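Long-range contact in putative ferredoxin (Rhodopseudomonas palustris, PDB 4OV1), which carries a [3Fe-4S] cluster and, as expected of a small ferredoxin, probably serves in electron transport: residues 5-10 and 42-47. Sequence-based numbering, arbitrary orientation.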
loop_
_atom_site.group_PDB
_atom_site.type_symbol
_atom_site.label_atom_id
_atom_site.label_comp_id
_atom_site.label_asym_id
_atom_site.label_seq_id
_atom_site.Cartn_x
_atom_site.Cartn_y
_atom_site.Cartn_z
ATOM N N LEU A 5 12.483 2.635 2.678
ATOM C CA LEU A 5 11.361 1.774 2.478
ATOM C C LEU A 5 10.659 1.989 1.170
ATOM O O LEU A 5 10.514 3.063 0.700
ATOM C CB LEU A 5 10.352 1.890 3.621
ATOM C CG LEU A 5 10.731 1.725 5.083
ATOM C CD1 LEU A 5 9.586 2.031 5.930
ATOM C CD2 LEU A 5 11.202 0.366 5.380
ATOM N N THR A 6 10.213 0.902 0.596
ATOM C CA THR A 6 9.311 0.935 -0.558
ATOM C C THR A 6 8.107 0.008 -0.344
ATOM O O THR A 6 8.164 -0.910 0.476
ATOM C CB THR A 6 10.036 0.598 -1.892
ATOM O OG1 THR A 6 10.415 -0.785 -1.921
ATOM C CG2 THR A 6 11.268 1.486 -2.084
ATOM N N ILE A 7 7.025 0.253 -1.083
ATOM C CA ILE A 7 5.771 -0.486 -0.902
ATOM C C ILE A 7 5.356 -1.235 -2.158
ATOM O O ILE A 7 5.430 -0.696 -3.244
ATOM C CB ILE A 7 4.628 0.457 -0.444
ATOM C CG1 ILE A 7 4.758 0.740 1.053
ATOM C CG2 ILE A 7 3.290 -0.185 -0.633
ATOM C CD1 ILE A 7 3.589 1.483 1.647
ATOM N N HIS A 8 4.932 -2.486 -2.006
ATOM C CA HIS A 8 4.397 -3.259 -3.123
ATOM C C HIS A 8 3.031 -3.902 -2.848
ATOM O O HIS A 8 2.843 -4.530 -1.811
ATOM C CB HIS A 8 5.363 -4.370 -3.489
ATOM C CG HIS A 8 4.833 -5.308 -4.531
ATOM N ND1 HIS A 8 4.407 -4.880 -5.769
ATOM C CD2 HIS A 8 4.653 -6.651 -4.512
ATOM C CE1 HIS A 8 3.987 -5.919 -6.469
ATOM N NE2 HIS A 8 4.127 -7.006 -5.728
ATOM N N VAL A 9 2.090 -3.789 -3.780
ATOM C CA VAL A 9 0.841 -4.549 -3.666
ATOM C C VAL A 9 0.810 -5.798 -4.555
ATOM O O VAL A 9 0.940 -5.698 -5.764
ATOM C CB VAL A 9 -0.392 -3.699 -4.023
ATOM C CG1 VAL A 9 -1.638 -4.533 -3.879
ATOM C CG2 VAL A 9 -0.470 -2.469 -3.150
ATOM N N ASP A 10 0.620 -6.969 -3.953
ATOM C CA ASP A 10 0.471 -8.206 -4.715
ATOM C C ASP A 10 -0.947 -8.292 -5.272
ATOM O O ASP A 10 -1.929 -8.478 -4.534
ATOM C CB ASP A 10 0.778 -9.415 -3.828
ATOM C CG ASP A 10 0.874 -10.729 -4.605
ATOM O OD1 ASP A 10 1.583 -11.643 -4.121
ATOM O OD2 ASP A 10 0.247 -10.870 -5.675
ATOM N N GLY A 42 7.035 4.816 -5.119
ATOM C CA GLY A 42 7.047 3.640 -4.268
ATOM C C GLY A 42 7.804 3.863 -2.972
ATOM O O GLY A 42 7.536 3.210 -1.969
ATOM N N VAL A 43 8.754 4.790 -3.001
ATOM C CA VAL A 43 9.562 5.129 -1.819
ATOM C C VAL A 43 8.733 5.813 -0.727
ATOM O O VAL A 43 7.980 6.742 -1.008
ATOM C CB VAL A 43 10.766 6.034 -2.197
ATOM C CG1 VAL A 43 11.500 6.509 -0.939
ATOM C CG2 VAL A 43 11.709 5.294 -3.109
ATOM N N VAL A 44 8.874 5.358 0.514
ATOM C CA VAL A 44 8.072 5.913 1.609
ATOM C C VAL A 44 8.724 7.143 2.247
ATOM O O VAL A 44 9.808 7.046 2.837
ATOM C CB VAL A 44 7.800 4.875 2.712
ATOM C CG1 VAL A 44 6.855 5.461 3.744
ATOM C CG2 VAL A 44 7.218 3.605 2.127
ATOM N N PRO A 45 8.060 8.309 2.122
ATOM C CA PRO A 45 8.502 9.579 2.716
ATOM C C PRO A 45 8.496 9.458 4.230
ATOM O O PRO A 45 7.758 8.623 4.753
ATOM C CB PRO A 45 7.422 10.571 2.262
ATOM C CG PRO A 45 6.854 9.960 1.047
ATOM C CD PRO A 45 6.845 8.488 1.312
ATOM N N ALA A 46 9.298 10.273 4.911
ATOM C CA ALA A 46 9.497 10.132 6.347
ATOM C C ALA A 46 8.193 10.310 7.126
ATOM O O ALA A 46 7.932 9.579 8.072
ATOM C CB ALA A 46 10.558 11.097 6.832
ATOM N N ASP A 47 7.366 11.257 6.698
ATOM C CA ASP A 47 6.067 11.508 7.338
ATOM C C ASP A 47 4.963 10.464 7.082
ATOM O O ASP A 47 3.916 10.512 7.731
ATOM C CB ASP A 47 5.555 12.904 6.985
ATOM C CG ASP A 47 5.530 13.155 5.486
ATOM O OD1 ASP A 47 5.482 12.175 4.712
ATOM O OD2 ASP A 47 5.556 14.336 5.082
#
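Thr-6 and Val-43 form a single antiparallel beta bridge, as a non-hydrogen-bonded pair with CA atoms 4.4 Å apart. It ties the loop before helix 49-58 to one edge of strand 5-9 in this small ferredoxin fold. The other edge of that strand pairs with strand 64-68.

Two backbone hydrogen bonds flank the pair. Val-44 N donates to Leu-5 O at 2.8 Å, a nearly straight bond with 165° at the hydrogen. Ile-7 N reaches Gly-42 O at 3.1 Å, more bent at 139°. Each acceptor also takes a CA-H...O contact: Val-43 CA lies 3.4 Å from Leu-5 O, and Thr-6 CA lies 3.2 Å from Gly-42 O.

Apolar packing occupies the face of Leu-5 and Ile-7. Val-44 is buried there and also touches Ile-49 of helix 49-58. The side chain of Ile-7 is about 9 Å from the iron-sulfur cluster. On the other face, the methyls Thr-6 CG2 and Val-43 CG2 meet at 4.0 Å, while Thr-6 OG1 hydrogen-bonds to Thr-67 OG1.

Val-44 sets CG1 anti to its backbone N (chi1 -174°). CG2 then sits beside that N and touches both Leu-5 CB and Ile-7 CG1, each at 3.9 Å.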